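Local coordinates for protein shikimate 5-dehydrogenase (Mycobacterium fortuitum subsp. fortuitum DSM 46621, PDB 4XIJ) that probably catalyses the NADP-dependent interconversion of 3-dehydroshikimate and shikimate, the fourth of seven steps leading to chorismate, at residues Ala84-Asn98 against Met103-Asp116. Numbering follows the deposited sequence.
With SO4 (sulfate ion), chain E.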
loop_
_atom_site.group_PDB
_atom_site.type_symbol
_atom_site.label_atom_id
_atom_site.label_comp_id
_atom_site.label_asym_id
_atom_site.label_seq_id
_atom_site.Cartn_x
_atom_site.Cartn_y
_atom_site.Cartn_z
ATOM N N ALA A 84 0.004 -1.168 -18.980
ATOM C CA ALA A 84 1.471 -1.239 -19.030
ATOM C C ALA A 84 1.957 -2.347 -19.970
ATOM O O ALA A 84 1.377 -3.438 -20.026
ATOM C CB ALA A 84 2.036 -1.475 -17.648
ATOM N N ASP A 85 3.039 -2.090 -20.699
ATOM C CA ASP A 85 3.426 -3.184 -21.577
ATOM C C ASP A 85 4.368 -4.159 -20.827
ATOM O O ASP A 85 4.584 -5.245 -21.325
ATOM C CB ASP A 85 4.011 -2.650 -22.890
ATOM C CG ASP A 85 5.055 -1.584 -22.662
ATOM O OD1 ASP A 85 4.662 -0.470 -22.241
ATOM O OD2 ASP A 85 6.244 -1.882 -22.922
ATOM N N GLN A 86 4.768 -3.840 -19.599
ATOM C CA GLN A 86 5.557 -4.720 -18.765
ATOM C C GLN A 86 4.980 -4.637 -17.355
ATOM O O GLN A 86 4.485 -3.573 -16.965
ATOM C CB GLN A 86 7.027 -4.298 -18.816
ATOM C CG GLN A 86 7.568 -4.293 -20.279
ATOM C CD GLN A 86 8.788 -3.365 -20.529
ATOM O OE1 GLN A 86 9.768 -3.428 -19.819
ATOM N NE2 GLN A 86 8.700 -2.517 -21.554
ATOM N N ARG A 87 5.009 -5.728 -16.595
ATOM C CA ARG A 87 4.554 -5.626 -15.228
ATOM C C ARG A 87 5.344 -6.532 -14.355
ATOM O O ARG A 87 5.788 -7.593 -14.778
ATOM C CB ARG A 87 3.095 -5.958 -15.046
ATOM C CG ARG A 87 2.627 -7.165 -15.727
ATOM C CD ARG A 87 1.773 -6.736 -16.967
ATOM N NE ARG A 87 0.955 -7.854 -17.450
ATOM C CZ ARG A 87 1.447 -8.965 -18.015
ATOM N NH1 ARG A 87 2.760 -9.113 -18.190
ATOM N NH2 ARG A 87 0.627 -9.943 -18.403
ATOM N N THR A 88 5.503 -6.128 -13.114
ATOM C CA THR A 88 6.199 -6.990 -12.169
ATOM C C THR A 88 5.324 -8.180 -11.785
ATOM O O THR A 88 4.084 -8.119 -11.852
ATOM C CB THR A 88 6.600 -6.228 -10.887
ATOM O OG1 THR A 88 5.415 -5.782 -10.225
ATOM C CG2 THR A 88 7.490 -5.041 -11.210
ATOM N N ASP A 89 5.962 -9.252 -11.380
ATOM C CA ASP A 89 5.217 -10.419 -10.905
ATOM C C ASP A 89 4.320 -10.056 -9.709
ATOM O O ASP A 89 3.186 -10.527 -9.614
ATOM C CB ASP A 89 6.151 -11.552 -10.479
ATOM C CG ASP A 89 6.905 -12.174 -11.627
ATOM O OD1 ASP A 89 6.534 -11.955 -12.799
ATOM O OD2 ASP A 89 7.872 -12.919 -11.352
ATOM N N ARG A 90 4.804 -9.209 -8.783
ATOM C CA ARG A 90 3.966 -8.922 -7.634
ATOM C C ARG A 90 2.744 -8.058 -8.000
ATOM O O ARG A 90 1.694 -8.270 -7.431
ATOM C CB ARG A 90 4.773 -8.276 -6.515
ATOM C CG ARG A 90 5.330 -6.880 -6.872
ATOM C CD ARG A 90 6.250 -6.439 -5.718
ATOM N NE ARG A 90 6.680 -5.057 -5.946
ATOM C CZ ARG A 90 7.193 -4.283 -4.994
ATOM N NH1 ARG A 90 7.333 -4.771 -3.746
ATOM N NH2 ARG A 90 7.531 -3.025 -5.281
ATOM N N ALA A 91 2.856 -7.170 -8.993
ATOM C CA ALA A 91 1.678 -6.415 -9.449
ATOM C C ALA A 91 0.669 -7.389 -10.042
ATOM O O ALA A 91 -0.555 -7.248 -9.807
ATOM C CB ALA A 91 2.065 -5.361 -10.490
ATOM N N GLN A 92 1.132 -8.346 -10.854
ATOM C CA GLN A 92 0.187 -9.323 -11.412
ATOM C C GLN A 92 -0.503 -10.137 -10.322
ATOM O O GLN A 92 -1.712 -10.457 -10.441
ATOM C CB GLN A 92 0.870 -10.298 -12.368
ATOM C CG GLN A 92 1.503 -9.669 -13.570
ATOM C CD GLN A 92 1.933 -10.702 -14.627
ATOM O OE1 GLN A 92 1.104 -11.454 -15.150
ATOM N NE2 GLN A 92 3.235 -10.740 -14.931
ATOM N N LEU A 93 0.243 -10.475 -9.275
ATOM C CA LEU A 93 -0.296 -11.291 -8.187
ATOM C C LEU A 93 -1.327 -10.490 -7.365
ATOM O O LEU A 93 -2.397 -10.999 -7.028
ATOM C CB LEU A 93 0.869 -11.794 -7.341
ATOM C CG LEU A 93 0.624 -12.846 -6.286
ATOM C CD1 LEU A 93 -0.043 -14.144 -6.812
ATOM C CD2 LEU A 93 1.968 -13.128 -5.616
ATOM N N VAL A 94 -1.016 -9.227 -7.038
ATOM C CA VAL A 94 -2.010 -8.372 -6.391
ATOM C C VAL A 94 -3.232 -8.190 -7.305
ATOM O O VAL A 94 -4.381 -8.217 -6.836
ATOM C CB VAL A 94 -1.437 -6.978 -6.027
ATOM C CG1 VAL A 94 -2.576 -6.088 -5.476
ATOM C CG2 VAL A 94 -0.299 -7.124 -5.030
ATOM N N GLY A 95 -2.990 -7.985 -8.592
ATOM C CA GLY A 95 -4.087 -7.785 -9.520
ATOM C C GLY A 95 -4.270 -6.304 -9.846
ATOM O O GLY A 95 -5.238 -5.951 -10.495
ATOM N N SER A 96 -3.329 -5.440 -9.464
ATOM C CA SER A 96 -3.491 -4.011 -9.746
ATOM C C SER A 96 -2.123 -3.373 -9.580
ATOM O O SER A 96 -1.235 -3.965 -8.984
ATOM C CB SER A 96 -4.534 -3.346 -8.791
ATOM O OG SER A 96 -3.957 -3.200 -7.497
ATOM N N ALA A 97 -1.969 -2.151 -10.093
ATOM C CA ALA A 97 -0.705 -1.422 -10.034
ATOM C C ALA A 97 -0.890 0.008 -9.548
ATOM O O ALA A 97 -1.769 0.737 -10.056
ATOM C CB ALA A 97 -0.014 -1.403 -11.427
ATOM N N ASN A 98 -0.066 0.429 -8.587
ATOM C CA ASN A 98 -0.124 1.821 -8.167
ATOM C C ASN A 98 1.050 2.648 -8.698
ATOM O O ASN A 98 1.238 3.780 -8.274
ATOM C CB ASN A 98 -0.160 1.921 -6.635
ATOM C CG ASN A 98 1.216 1.658 -6.015
ATOM O OD1 ASN A 98 2.010 0.928 -6.591
ATOM N ND2 ASN A 98 1.516 2.272 -4.879
ATOM N N MET A 103 10.454 2.826 -18.938
ATOM C CA MET A 103 11.594 1.948 -19.197
ATOM C C MET A 103 12.592 2.625 -20.078
ATOM O O MET A 103 12.216 3.557 -20.827
ATOM C CB MET A 103 11.110 0.648 -19.827
ATOM C CG MET A 103 10.316 -0.250 -18.890
ATOM S SD MET A 103 11.248 -0.656 -17.407
ATOM C CE MET A 103 10.685 0.665 -16.357
ATOM N N PRO A 104 13.893 2.194 -20.003
ATOM C CA PRO A 104 14.913 2.926 -20.768
ATOM C C PRO A 104 14.615 3.027 -22.273
ATOM O O PRO A 104 15.032 3.980 -22.906
ATOM C CB PRO A 104 16.209 2.121 -20.555
ATOM C CG PRO A 104 15.960 1.115 -19.434
ATOM C CD PRO A 104 14.446 1.071 -19.200
ATOM N N THR A 105 13.898 2.073 -22.839
ATOM C CA THR A 105 13.710 2.081 -24.283
ATOM C C THR A 105 12.263 2.322 -24.670
ATOM O O THR A 105 11.875 2.055 -25.813
ATOM C CB THR A 105 14.245 0.781 -24.946
ATOM O OG1 THR A 105 13.353 -0.300 -24.722
ATOM C CG2 THR A 105 15.581 0.385 -24.348
ATOM N N GLY A 106 11.473 2.853 -23.741
ATOM C CA GLY A 106 10.217 3.478 -24.113
ATOM C C GLY A 106 8.959 2.964 -23.467
ATOM O O GLY A 106 7.989 3.709 -23.346
ATOM N N GLY A 107 8.970 1.701 -23.061
ATOM C CA GLY A 107 7.806 1.070 -22.458
ATOM C C GLY A 107 7.441 1.615 -21.107
ATOM O O GLY A 107 8.179 2.427 -20.543
ATOM N N TRP A 108 6.291 1.208 -20.605
ATOM C CA TRP A 108 5.886 1.544 -19.243
ATOM C C TRP A 108 5.792 0.251 -18.470
ATOM O O TRP A 108 5.166 -0.722 -18.925
ATOM C CB TRP A 108 4.527 2.250 -19.217
ATOM C CG TRP A 108 4.534 3.669 -19.650
ATOM C CD1 TRP A 108 4.235 4.165 -20.907
ATOM C CD2 TRP A 108 4.838 4.809 -18.831
ATOM N NE1 TRP A 108 4.310 5.542 -20.897
ATOM C CE2 TRP A 108 4.687 5.962 -19.644
ATOM C CE3 TRP A 108 5.199 4.978 -17.477
ATOM C CZ2 TRP A 108 4.879 7.251 -19.155
ATOM C CZ3 TRP A 108 5.402 6.272 -16.990
ATOM C CH2 TRP A 108 5.248 7.390 -17.836
ATOM N N ARG A 109 6.416 0.230 -17.302
ATOM C CA ARG A 109 6.383 -0.935 -16.428
ATOM C C ARG A 109 5.473 -0.672 -15.217
ATOM O O ARG A 109 5.676 0.308 -14.471
ATOM C CB ARG A 109 7.809 -1.292 -15.970
ATOM C CG ARG A 109 7.886 -2.572 -15.085
ATOM C CD ARG A 109 9.368 -2.829 -14.642
ATOM N NE ARG A 109 9.748 -1.841 -13.627
ATOM C CZ ARG A 109 10.873 -1.116 -13.638
ATOM N NH1 ARG A 109 11.791 -1.273 -14.593
ATOM N NH2 ARG A 109 11.089 -0.222 -12.673
ATOM N N ALA A 110 4.500 -1.555 -15.003
ATOM C CA ALA A 110 3.615 -1.476 -13.861
ATOM C C ALA A 110 4.171 -2.182 -12.639
ATOM O O ALA A 110 4.696 -3.285 -12.752
ATOM C CB ALA A 110 2.274 -2.100 -14.172
ATOM N N ASP A 111 4.042 -1.556 -11.472
ATOM C CA ASP A 111 4.427 -2.228 -10.240
ATOM C C ASP A 111 3.390 -1.911 -9.182
ATOM O O ASP A 111 2.541 -1.002 -9.359
ATOM C CB ASP A 111 5.839 -1.804 -9.782
ATOM C CG ASP A 111 6.435 -2.681 -8.672
ATOM O OD1 ASP A 111 5.952 -3.815 -8.402
ATOM O OD2 ASP A 111 7.451 -2.234 -8.087
ATOM N N ASN A 112 3.439 -2.662 -8.094
ATOM C CA ASN A 112 2.568 -2.367 -6.967
ATOM C C ASN A 112 3.394 -2.137 -5.708
ATOM O O ASN A 112 3.877 -3.089 -5.112
ATOM C CB ASN A 112 1.541 -3.505 -6.761
ATOM C CG ASN A 112 0.481 -3.102 -5.770
ATOM O OD1 ASN A 112 0.829 -2.731 -4.627
ATOM N ND2 ASN A 112 -0.814 -3.117 -6.181
ATOM N N THR A 113 3.593 -0.871 -5.325
ATOM C CA THR A 113 4.375 -0.623 -4.136
ATOM C C THR A 113 3.508 -0.506 -2.880
ATOM O O THR A 113 4.040 -0.315 -1.796
ATOM C CB THR A 113 5.245 0.637 -4.263
ATOM O OG1 THR A 113 4.400 1.811 -4.223
ATOM C CG2 THR A 113 6.099 0.574 -5.540
ATOM N N ASP A 114 2.178 -0.695 -3.007
ATOM C CA ASP A 114 1.339 -0.864 -1.809
ATOM C C ASP A 114 1.847 -2.101 -1.040
ATOM O O ASP A 114 1.761 -2.144 0.201
ATOM C CB ASP A 114 -0.154 -0.983 -2.171
ATOM C CG ASP A 114 -0.689 0.278 -2.776
ATOM O OD1 ASP A 114 -0.374 1.357 -2.265
ATOM O OD2 ASP A 114 -1.430 0.221 -3.762
ATOM N N VAL A 115 2.385 -3.093 -1.764
ATOM C CA VAL A 115 2.988 -4.239 -1.108
ATOM C C VAL A 115 4.148 -3.800 -0.179
ATOM O O VAL A 115 4.261 -4.258 0.985
ATOM C CB VAL A 115 3.461 -5.260 -2.154
ATOM C CG1 VAL A 115 4.301 -6.291 -1.506
ATOM C CG2 VAL A 115 2.222 -5.896 -2.839
ATOM N N ASP A 116 5.017 -2.905 -0.679
ATOM C CA ASP A 116 6.100 -2.378 0.138
ATOM C C ASP A 116 5.568 -1.583 1.322
ATOM O O ASP A 116 6.219 -1.523 2.380
ATOM C CB ASP A 116 6.993 -1.401 -0.646
ATOM C CG ASP A 116 7.670 -2.014 -1.833
ATOM O OD1 ASP A 116 8.341 -3.016 -1.673
ATOM O OD2 ASP A 116 7.502 -1.495 -2.936
HETATM S S SO4 E . -1.906 4.632 -3.277
HETATM O O1 SO4 E . -1.645 4.981 -1.855
HETATM O O2 SO4 E . -3.392 4.527 -3.415
HETATM O O3 SO4 E . -1.405 5.675 -4.220
HETATM O O4 SO4 E . -1.063 3.463 -3.561
#
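Gln86 and Arg87 pair in parallel with Arg109 and Ala110, adding an edge strand to the mixed sheet of the N-terminal, substrate-binding domain. Ala110 N donates to Gln86 O (2.8 Å), and Thr88 N continues the pairing to Ala110 O. The tight part lies on the Ala110 face, where small side chains let the backbones come close: Ala110 CB lies between Ala84 CB (3.5 Å) and Ala97 CB.

Arg90 suits the far end because its long chain, extended from CG to NE, reaches two acids. It grips Asp111 side-on through NE and NH2, the planes 33° apart, and Asp116 end-on through NH1 and NH2; Asn112 O lies over one face of the guanidinium. Thr88 OG1 caps helix 89-94 by accepting from Ala91 N, and also donates to Asp111 OD1 (2.7 Å) from above the carboxylate plane.

The looser, solvent side is the turn end, where, in the conformers given, Asp85 OD1 accepts from Trp108 N (2.9 Å) and Gln86 OE1 merely rests against Met103 CG.

Buried Asn98 uses both ends of its amide: OD1 accepts from Thr113 N (2.7 Å), while ND2 donates to Thr113 OG1 (3.0 Å), itself also bonded to Gln252 O, and to O4 (3.1 Å) of a sulfate probably from the crystallisation liquor.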